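Local coordinates for HEPN domain-containing protein (Sulfolobus tokodaii, PDB 1WOL), which is of unknown function but adopts the all-helical fold of the HEPN domain family, at residues 10-15 and 36-41; 18-22 and 103-107; 45-49 and 116-122. The contacts are given in a common frame with arbitrary orientation. Residue numbers count along the deposited sequence, not the author numbering.

Interaction 1 of 3, residues 10-15 and 36-41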
loop_
_atom_site.group_PDB
_atom_site.type_symbol
_atom_site.label_atom_id
_atom_site.label_comp_id
_atom_site.label_asym_id
_atom_site.label_seq_id
_atom_site.Cartn_x
_atom_site.Cartn_y
_atom_site.Cartn_z
ATOM N N GLN A 10 -4.560 -4.451 10.512
ATOM C CA GLN A 10 -4.578 -5.093 9.174
ATOM C C GLN A 10 -3.357 -4.623 8.429
ATOM O O GLN A 10 -2.673 -5.435 7.717
ATOM C CB GLN A 10 -5.770 -4.657 8.362
ATOM C CG GLN A 10 -7.030 -5.334 8.824
ATOM C CD GLN A 10 -8.094 -4.974 7.779
ATOM O OE1 GLN A 10 -8.286 -5.655 6.723
ATOM N NE2 GLN A 10 -8.712 -3.827 8.013
ATOM N N ALA A 11 -3.015 -3.347 8.582
ATOM C CA ALA A 11 -1.845 -2.887 7.769
ATOM C C ALA A 11 -0.557 -3.480 8.309
ATOM O O ALA A 11 0.306 -3.813 7.434
ATOM C CB ALA A 11 -1.781 -1.275 7.895
ATOM N N GLU A 12 -0.386 -3.614 9.629
ATOM C CA GLU A 12 0.848 -4.153 10.171
ATOM C C GLU A 12 0.977 -5.607 9.726
ATOM O O GLU A 12 2.033 -6.110 9.382
ATOM C CB GLU A 12 0.803 -4.038 11.722
ATOM C CG GLU A 12 0.781 -2.590 11.964
ATOM C CD GLU A 12 1.092 -2.187 13.253
ATOM O OE1 GLU A 12 0.448 -2.870 14.138
ATOM O OE2 GLU A 12 1.934 -1.171 13.294
ATOM N N ARG A 13 -0.175 -6.327 9.648
ATOM C CA ARG A 13 -0.057 -7.766 9.272
ATOM C C ARG A 13 0.255 -7.857 7.755
ATOM O O ARG A 13 1.018 -8.783 7.352
ATOM C CB ARG A 13 -1.507 -8.397 9.518
ATOM C CG ARG A 13 -1.494 -9.983 9.297
ATOM C CD ARG A 13 -0.647 -10.591 10.487
ATOM N NE ARG A 13 -0.964 -12.027 10.530
ATOM C CZ ARG A 13 -0.613 -12.732 11.536
ATOM N NH1 ARG A 13 0.026 -12.052 12.609
ATOM N NH2 ARG A 13 -0.692 -14.057 11.461
ATOM N N ASP A 14 -0.333 -6.993 6.940
ATOM C CA ASP A 14 -0.053 -6.982 5.497
ATOM C C ASP A 14 1.465 -6.719 5.303
ATOM O O ASP A 14 2.079 -7.294 4.403
ATOM C CB ASP A 14 -0.874 -5.877 4.780
ATOM C CG ASP A 14 -2.348 -6.221 4.695
ATOM O OD1 ASP A 14 -2.618 -7.400 4.848
ATOM O OD2 ASP A 14 -3.143 -5.322 4.428
ATOM N N LEU A 15 2.087 -5.762 6.068
ATOM C CA LEU A 15 3.556 -5.517 5.967
ATOM C C LEU A 15 4.317 -6.747 6.332
ATOM O O LEU A 15 5.279 -7.132 5.653
ATOM C CB LEU A 15 3.912 -4.320 6.845
ATOM C CG LEU A 15 5.376 -4.116 6.967
ATOM C CD1 LEU A 15 6.104 -3.792 5.642
ATOM C CD2 LEU A 15 5.602 -2.814 7.917
ATOM N N GLN A 36 -1.727 -3.169 -0.128
ATOM C CA GLN A 36 -2.754 -3.388 0.863
ATOM C C GLN A 36 -2.414 -2.748 2.158
ATOM O O GLN A 36 -3.296 -2.161 2.803
ATOM C CB GLN A 36 -3.005 -4.871 1.102
ATOM C CG GLN A 36 -3.572 -5.532 -0.153
ATOM C CD GLN A 36 -5.069 -5.175 -0.254
ATOM O OE1 GLN A 36 -5.513 -4.762 -1.361
ATOM N NE2 GLN A 36 -5.784 -5.256 0.824
ATOM N N CYS A 37 -1.123 -2.847 2.622
ATOM C CA CYS A 37 -0.679 -2.211 3.805
ATOM C C CYS A 37 -0.987 -0.690 3.768
ATOM O O CYS A 37 -1.570 -0.192 4.743
ATOM C CB CYS A 37 0.842 -2.504 3.963
ATOM S SG CYS A 37 1.545 -1.468 5.360
ATOM N N ALA A 38 -0.544 -0.051 2.707
ATOM C CA ALA A 38 -0.710 1.422 2.631
ATOM C C ALA A 38 -2.172 1.797 2.616
ATOM O O ALA A 38 -2.572 2.747 3.325
ATOM C CB ALA A 38 0.059 1.923 1.384
ATOM N N GLU A 39 -2.938 1.048 1.776
ATOM C CA GLU A 39 -4.401 1.361 1.682
ATOM C C GLU A 39 -5.069 1.202 3.068
ATOM O O GLU A 39 -5.846 2.082 3.482
ATOM C CB GLU A 39 -5.075 0.412 0.628
ATOM C CG GLU A 39 -6.602 0.884 0.471
ATOM C CD GLU A 39 -7.475 -0.108 -0.247
ATOM O OE1 GLU A 39 -6.973 -1.001 -0.991
ATOM O OE2 GLU A 39 -8.722 0.051 -0.059
ATOM N N LYS A 40 -4.839 0.152 3.831
ATOM C CA LYS A 40 -5.434 -0.019 5.127
ATOM C C LYS A 40 -5.000 1.067 6.102
ATOM O O LYS A 40 -5.811 1.585 6.889
ATOM C CB LYS A 40 -5.185 -1.419 5.656
ATOM C CG LYS A 40 -6.048 -2.629 5.025
ATOM C CD LYS A 40 -6.724 -2.569 3.682
ATOM C CE LYS A 40 -7.544 -3.806 3.451
ATOM N NZ LYS A 40 -8.204 -3.532 2.210
ATOM N N ALA A 41 -3.724 1.402 6.114
ATOM C CA ALA A 41 -3.242 2.497 6.992
ATOM C C ALA A 41 -3.919 3.818 6.680
ATOM O O ALA A 41 -4.315 4.429 7.649
ATOM C CB ALA A 41 -1.724 2.627 6.732
#
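Residues 10-15 and 36-41 form a tight antiparallel helix pair in the helical bundle of the HEPN domain, where helix 4-23 and helix 27-48, successive in the chain, pack side by side. Their local axes approach to 7.9 Å at 169°. Such closeness depends on small residues at the crossing: Ala11 and Cys37 face each other with Ala11 CA and Cys37 CA 4.2 Å apart, and no bulky side chain separates the two backbones there. Ala11 CB lies 3.3 Å from Cys37 O, so the methyl group sits directly against the opposite main chain, and Ala11 CB is 4.1 Å from Ala41 CB, one helical turn further on.

Cys37, the most extensively buried residue of the contact, has its CA-to-CB bond sideways to helix 4-23, and the t rotamer brings SG against Ala11 and Leu15; Cys37 SG is 4.2 Å from Ala11 CB and 4.0 Å from Leu15 CB. Leu15 and Cys37 both also touch helix 100-120, which covers this side of the pair through Ile107 and Ala110 among others.

Towards the more exposed side the packing becomes aliphatic and polar. Lys40 starts out toward helix 4-23, with Lys40 CB 4.1 Å from Ala11 CB, before its end turns away, so its contribution here is the aliphatic stem rather than the charge. Asp14 lies over the turn made by Gln36, Cys37 and Lys40, meeting them mainly by packing: Asp14 OD2 is 3.4 Å from Gln36 CB and 4.0 Å from Lys40 CG, while Asp14 CB rests 3.9 Å from Cys37 CB.

Interaction 2 of 3, residues 18-22 and 103-107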
loop_
_atom_site.group_PDB
_atom_site.type_symbol
_atom_site.label_atom_id
_atom_site.label_comp_id
_atom_site.label_asym_id
_atom_site.label_seq_id
_atom_site.Cartn_x
_atom_site.Cartn_y
_atom_site.Cartn_z
ATOM N N ALA A 18 4.106 -9.071 3.559
ATOM C CA ALA A 18 4.907 -8.660 2.368
ATOM C C ALA A 18 6.345 -9.027 2.535
ATOM O O ALA A 18 6.970 -9.470 1.577
ATOM C CB ALA A 18 4.727 -7.110 2.198
ATOM N N ARG A 19 6.901 -8.766 3.736
ATOM C CA ARG A 19 8.305 -9.190 3.947
ATOM C C ARG A 19 8.436 -10.691 3.828
ATOM O O ARG A 19 9.410 -11.223 3.251
ATOM C CB ARG A 19 8.800 -8.784 5.341
ATOM C CG ARG A 19 8.791 -7.319 5.565
ATOM C CD ARG A 19 9.475 -7.129 6.921
ATOM N NE ARG A 19 9.265 -5.814 7.525
ATOM C CZ ARG A 19 10.000 -4.724 7.334
ATOM N NH1 ARG A 19 11.013 -4.700 6.470
ATOM N NH2 ARG A 19 9.803 -3.644 8.145
ATOM N N TYR A 20 7.450 -11.449 4.393
ATOM C CA TYR A 20 7.526 -12.907 4.323
ATOM C C TYR A 20 7.486 -13.337 2.801
ATOM O O TYR A 20 8.160 -14.270 2.392
ATOM C CB TYR A 20 6.301 -13.474 5.157
ATOM C CG TYR A 20 6.318 -14.957 5.187
ATOM C CD1 TYR A 20 5.257 -15.644 4.548
ATOM C CD2 TYR A 20 7.214 -15.645 5.889
ATOM C CE1 TYR A 20 5.054 -16.979 4.625
ATOM C CE2 TYR A 20 7.072 -17.123 5.949
ATOM C CZ TYR A 20 5.952 -17.723 5.275
ATOM O OH TYR A 20 5.800 -19.129 5.197
ATOM N N ALA A 21 6.606 -12.711 2.032
ATOM C CA ALA A 21 6.531 -13.092 0.629
ATOM C C ALA A 21 7.852 -12.781 -0.035
ATOM O O ALA A 21 8.358 -13.605 -0.843
ATOM C CB ALA A 21 5.419 -12.245 -0.086
ATOM N N LYS A 22 8.476 -11.657 0.261
ATOM C CA LYS A 22 9.826 -11.353 -0.412
ATOM C C LYS A 22 10.799 -12.445 -0.011
ATOM O O LYS A 22 11.592 -12.914 -0.852
ATOM C CB LYS A 22 10.260 -9.955 0.075
ATOM C CG LYS A 22 11.743 -9.785 -0.329
ATOM C CD LYS A 22 12.276 -8.492 0.205
ATOM C CE LYS A 22 13.867 -8.644 0.020
ATOM N NZ LYS A 22 14.612 -7.472 0.452
ATOM N N ALA A 103 10.107 -5.526 -4.968
ATOM C CA ALA A 103 9.628 -5.817 -3.603
ATOM C C ALA A 103 10.157 -4.843 -2.583
ATOM O O ALA A 103 9.396 -4.386 -1.728
ATOM C CB ALA A 103 10.005 -7.247 -3.296
ATOM N N ASP A 104 11.460 -4.564 -2.687
ATOM C CA ASP A 104 11.993 -3.567 -1.750
ATOM C C ASP A 104 11.345 -2.245 -1.907
ATOM O O ASP A 104 11.005 -1.597 -0.893
ATOM C CB ASP A 104 13.558 -3.355 -1.949
ATOM C CG ASP A 104 14.338 -4.528 -1.566
ATOM O OD1 ASP A 104 13.821 -5.545 -1.052
ATOM O OD2 ASP A 104 15.597 -4.441 -1.800
ATOM N N GLU A 105 11.151 -1.717 -3.116
ATOM C CA GLU A 105 10.539 -0.368 -3.257
ATOM C C GLU A 105 9.098 -0.372 -2.776
ATOM O O GLU A 105 8.636 0.599 -2.152
ATOM C CB GLU A 105 10.572 0.021 -4.753
ATOM C CG GLU A 105 12.034 0.254 -5.147
ATOM C CD GLU A 105 12.179 0.715 -6.635
ATOM O OE1 GLU A 105 11.176 0.792 -7.352
ATOM O OE2 GLU A 105 13.388 0.964 -6.939
ATOM N N CYS A 106 8.383 -1.414 -3.062
ATOM C CA CYS A 106 6.979 -1.481 -2.595
ATOM C C CYS A 106 6.970 -1.636 -1.049
ATOM O O CYS A 106 6.173 -0.871 -0.422
ATOM C CB CYS A 106 6.304 -2.757 -3.104
ATOM S SG CYS A 106 5.910 -2.562 -4.940
ATOM N N ILE A 107 7.741 -2.518 -0.420
ATOM C CA ILE A 107 7.702 -2.688 1.030
ATOM C C ILE A 107 8.088 -1.330 1.660
ATOM O O ILE A 107 7.448 -0.921 2.635
ATOM C CB ILE A 107 8.635 -3.800 1.419
ATOM C CG1 ILE A 107 7.911 -5.157 1.067
ATOM C CG2 ILE A 107 8.864 -3.769 2.970
ATOM C CD1 ILE A 107 8.907 -6.381 1.124
#
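Helix segments 18-22 and 103-107 run almost exactly antiparallel, at 174°, with axes 10.5 Å apart at closest approach. Ala18 stands opposite Ile107 (CA to CA 6.7 Å) and Lys22 opposite Ala103 (CA to CA 6.4 Å), one turn on in helix 4-23 and one turn back in helix 100-120. The pair joins the C-terminal half of helix 4-23 to the N-terminal part of helix 100-120, two members of the HEPN helical bundle.

Ile107 fills the gap between the helices and is the residue most buried by the contact. Ile107 CG1 packs 3.9 Å from Ala18 CB, while Ile107 CD1 comes within 3.7 Å of Ala18 O and 4.0 Å of Lys22 CB. Ile107 CG2 lies over one face of the Arg19 guanidinium, 4.2 Å from Arg19 NH1. Ser34 of helix 27-48 touches both Ala18 and Ile107 from the bundle interior, and neighbouring Cys106 takes no part in this pairing and is joined by a disulfide to Cys31 of helix 27-48.

Lys22 closes the outer side. Its chain is extended, all t, passing Ala103 with Lys22 CG 4.3 Å from Ala103 CB, and ends in a salt bridge in which Lys22 NZ donates a 2.6 Å hydrogen bond to Asp104 OD1. The chemistry is thus graded: an apolar wedge between the backbones, flanked by a charged clasp at the partly exposed border that ties together segments separated by 80 residues of chain.

Interaction 3 of 3, residues 45-49 and 116-122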
loop_
_atom_site.group_PDB
_atom_site.type_symbol
_atom_site.label_atom_id
_atom_site.label_comp_id
_atom_site.label_asym_id
_atom_site.label_seq_id
_atom_site.Cartn_x
_atom_site.Cartn_y
_atom_site.Cartn_z
ATOM N N LEU A 45 -6.288 6.123 8.997
ATOM C CA LEU A 45 -6.114 7.591 9.269
ATOM C C LEU A 45 -7.403 8.359 8.953
ATOM O O LEU A 45 -7.803 9.268 9.723
ATOM C CB LEU A 45 -5.008 8.136 8.360
ATOM C CG LEU A 45 -4.748 9.667 8.459
ATOM C CD1 LEU A 45 -4.220 9.958 9.795
ATOM C CD2 LEU A 45 -3.838 10.052 7.270
ATOM N N LEU A 46 -8.010 8.052 7.843
ATOM C CA LEU A 46 -9.282 8.812 7.427
ATOM C C LEU A 46 -10.323 8.582 8.479
ATOM O O LEU A 46 -11.117 9.535 8.818
ATOM C CB LEU A 46 -9.756 8.309 6.133
ATOM C CG LEU A 46 -9.326 9.136 4.936
ATOM C CD1 LEU A 46 -7.935 9.655 5.154
ATOM C CD2 LEU A 46 -9.579 8.324 3.654
ATOM N N GLN A 47 -10.407 7.375 9.040
ATOM C CA GLN A 47 -11.394 7.170 10.081
ATOM C C GLN A 47 -11.078 7.920 11.314
ATOM O O GLN A 47 -12.014 8.474 11.971
ATOM C CB GLN A 47 -11.549 5.647 10.452
ATOM C CG GLN A 47 -12.790 5.348 11.307
ATOM C CD GLN A 47 -13.161 3.824 11.317
ATOM O OE1 GLN A 47 -13.182 3.112 10.284
ATOM N NE2 GLN A 47 -13.485 3.361 12.482
ATOM N N PHE A 48 -9.797 7.999 11.705
ATOM C CA PHE A 48 -9.394 8.686 12.909
ATOM C C PHE A 48 -9.714 10.156 12.745
ATOM O O PHE A 48 -10.044 10.841 13.771
ATOM C CB PHE A 48 -7.890 8.539 13.105
ATOM C CG PHE A 48 -7.317 9.364 14.232
ATOM C CD1 PHE A 48 -7.313 8.901 15.595
ATOM C CD2 PHE A 48 -6.777 10.610 13.910
ATOM C CE1 PHE A 48 -6.768 9.744 16.614
ATOM C CE2 PHE A 48 -6.203 11.478 14.937
ATOM C CZ PHE A 48 -6.222 11.015 16.266
ATOM N N GLN A 49 -9.652 10.633 11.497
ATOM C CA GLN A 49 -9.838 12.097 11.194
ATOM C C GLN A 49 -11.307 12.409 11.029
ATOM O O GLN A 49 -11.685 13.623 10.904
ATOM C CB GLN A 49 -9.117 12.485 9.913
ATOM C CG GLN A 49 -7.581 12.302 10.024
ATOM C CD GLN A 49 -6.939 12.652 8.713
ATOM O OE1 GLN A 49 -7.437 12.312 7.633
ATOM N NE2 GLN A 49 -5.785 13.328 8.789
ATOM N N TRP A 116 3.974 7.154 8.592
ATOM C CA TRP A 116 3.457 8.578 8.490
ATOM C C TRP A 116 2.027 8.567 9.063
ATOM O O TRP A 116 1.632 9.428 9.834
ATOM C CB TRP A 116 3.551 8.966 7.074
ATOM C CG TRP A 116 2.841 10.265 6.793
ATOM C CD1 TRP A 116 3.347 11.585 7.023
ATOM C CD2 TRP A 116 1.554 10.435 6.213
ATOM N NE1 TRP A 116 2.404 12.519 6.577
ATOM C CE2 TRP A 116 1.316 11.848 6.071
ATOM C CE3 TRP A 116 0.582 9.530 5.761
ATOM C CZ2 TRP A 116 0.140 12.375 5.502
ATOM C CZ3 TRP A 116 -0.579 10.060 5.210
ATOM C CH2 TRP A 116 -0.793 11.466 5.082
ATOM N N VAL A 117 1.247 7.513 8.796
ATOM C CA VAL A 117 -0.077 7.476 9.380
ATOM C C VAL A 117 0.036 7.300 10.875
ATOM O O VAL A 117 -0.696 7.958 11.623
ATOM C CB VAL A 117 -0.873 6.206 8.765
ATOM C CG1 VAL A 117 -2.126 5.916 9.651
ATOM C CG2 VAL A 117 -1.186 6.490 7.372
ATOM N N LYS A 118 0.890 6.413 11.406
ATOM C CA LYS A 118 0.963 6.163 12.841
ATOM C C LYS A 118 1.309 7.482 13.581
ATOM O O LYS A 118 0.770 7.744 14.684
ATOM C CB LYS A 118 1.908 5.025 13.116
ATOM C CG LYS A 118 1.239 3.704 12.722
ATOM C CD LYS A 118 2.238 2.586 12.898
ATOM C CE LYS A 118 2.360 1.966 14.223
ATOM N NZ LYS A 118 3.638 1.042 13.930
ATOM N N GLY A 119 2.106 8.280 12.909
ATOM C CA GLY A 119 2.579 9.501 13.548
ATOM C C GLY A 119 1.425 10.452 13.770
ATOM O O GLY A 119 1.520 11.429 14.595
ATOM N N GLN A 120 0.361 10.304 13.037
ATOM C CA GLN A 120 -0.734 11.250 13.135
ATOM C C GLN A 120 -1.851 10.827 14.003
ATOM O O GLN A 120 -2.777 11.637 14.286
ATOM C CB GLN A 120 -1.288 11.496 11.756
ATOM C CG GLN A 120 -0.331 12.243 10.786
ATOM C CD GLN A 120 -0.835 12.193 9.385
ATOM O OE1 GLN A 120 -0.435 11.264 8.586
ATOM N NE2 GLN A 120 -1.679 13.136 8.982
ATOM N N ILE A 121 -1.820 9.568 14.441
ATOM C CA ILE A 121 -2.973 9.063 15.230
ATOM C C ILE A 121 -2.392 9.331 16.603
ATOM O O ILE A 121 -1.656 8.539 17.215
ATOM C CB ILE A 121 -3.233 7.554 14.769
ATOM C CG1 ILE A 121 -3.863 7.577 13.419
ATOM C CG2 ILE A 121 -4.168 6.848 15.728
ATOM C CD1 ILE A 121 -3.829 5.981 12.879
ATOM N N LYS A 122 -2.702 10.596 16.950
ATOM C CA LYS A 122 -2.281 11.429 18.107
ATOM C C LYS A 122 -0.792 11.970 17.929
ATOM O O LYS A 122 0.129 11.161 18.244
ATOM C CB LYS A 122 -2.435 10.657 19.392
ATOM C CG LYS A 122 -3.757 10.950 20.088
ATOM C CD LYS A 122 -4.940 10.225 19.403
ATOM C CE LYS A 122 -6.074 9.924 20.441
ATOM N NZ LYS A 122 -5.505 9.187 21.632
ATOM O OXT LYS A 122 -0.511 13.124 17.437
#
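This is an apolar packing contact at one end of the HEPN bundle, where the last turn of helix 27-48 meets the end of helix 100-120 and the C-terminal residues of the chain. The segments advance together: Leu45 lies nearest Val117 (CA to CA 6.0 Å) and Phe48 nearest Ile121 (CA to CA 6.8 Å), so the two segments run in step over this turn.

Leu45 is the inner member. Buried between the helices, it places Leu45 CB 3.9 Å from Val117 CG1 and Leu45 CD2 3.9 Å from Trp116 CZ3, while Leu45 CD1 is 4.4 Å from Ile121 CG1. Val117 and Ile121 also pack on Ile8 of helix 4-23, which closes the third side of this cluster.

Nearer the surface, Phe48 receives the departing chain. Ile121 CA sits over one face of the ring, 4.0 Å from the Phe48 centroid and 12° off the ring normal, a CH-pi contact, and Ile121 CG2 is 3.8 Å from Phe48 CD1. Lys122 meets the ring edge instead, with Lys122 CD 3.4 Å from Phe48 CE1. Beyond the helix, Ile121 is the centre of an inverse gamma turn, marked by a weak 2.9 Å hydrogen bond from Lys122 N to Gln120 O, and this turn presents the Ile121 backbone to the aromatic ring.

The segments are therefore joined by dispersion and CH-pi contacts, and the C-terminal residues rest on helix 27-48 through apolar contacts to Leu45 and the Phe48 ring, chemistry that depends on close fit rather than on paired charges.

The three contacts bind the same three helices pairwise: interaction 1 joins 4-23 to 27-48, interaction 2 joins 4-23 to 100-120, and interaction 3 joins 27-48 to 100-120. All are partly buried. Interaction 1, the most central, packs small residues closely and has no exposed residue among those touching; interactions 2 and 3 each reach the surface, at Arg19 and Lys122. Interaction 2 spaces its helices wider, around an isoleucine, and adds a charged pair; interaction 3, outermost, uses larger apolar and aromatic groups. Interaction 1 touches both others, through Leu15 CD1 and Ile107 CG2 (3.8 Å) and the salt bridge between Glu12 OE2 and Lys118 NZ (2.9 Å). Interactions 2 and 3 stay about 10 Å apart at their nearest atoms.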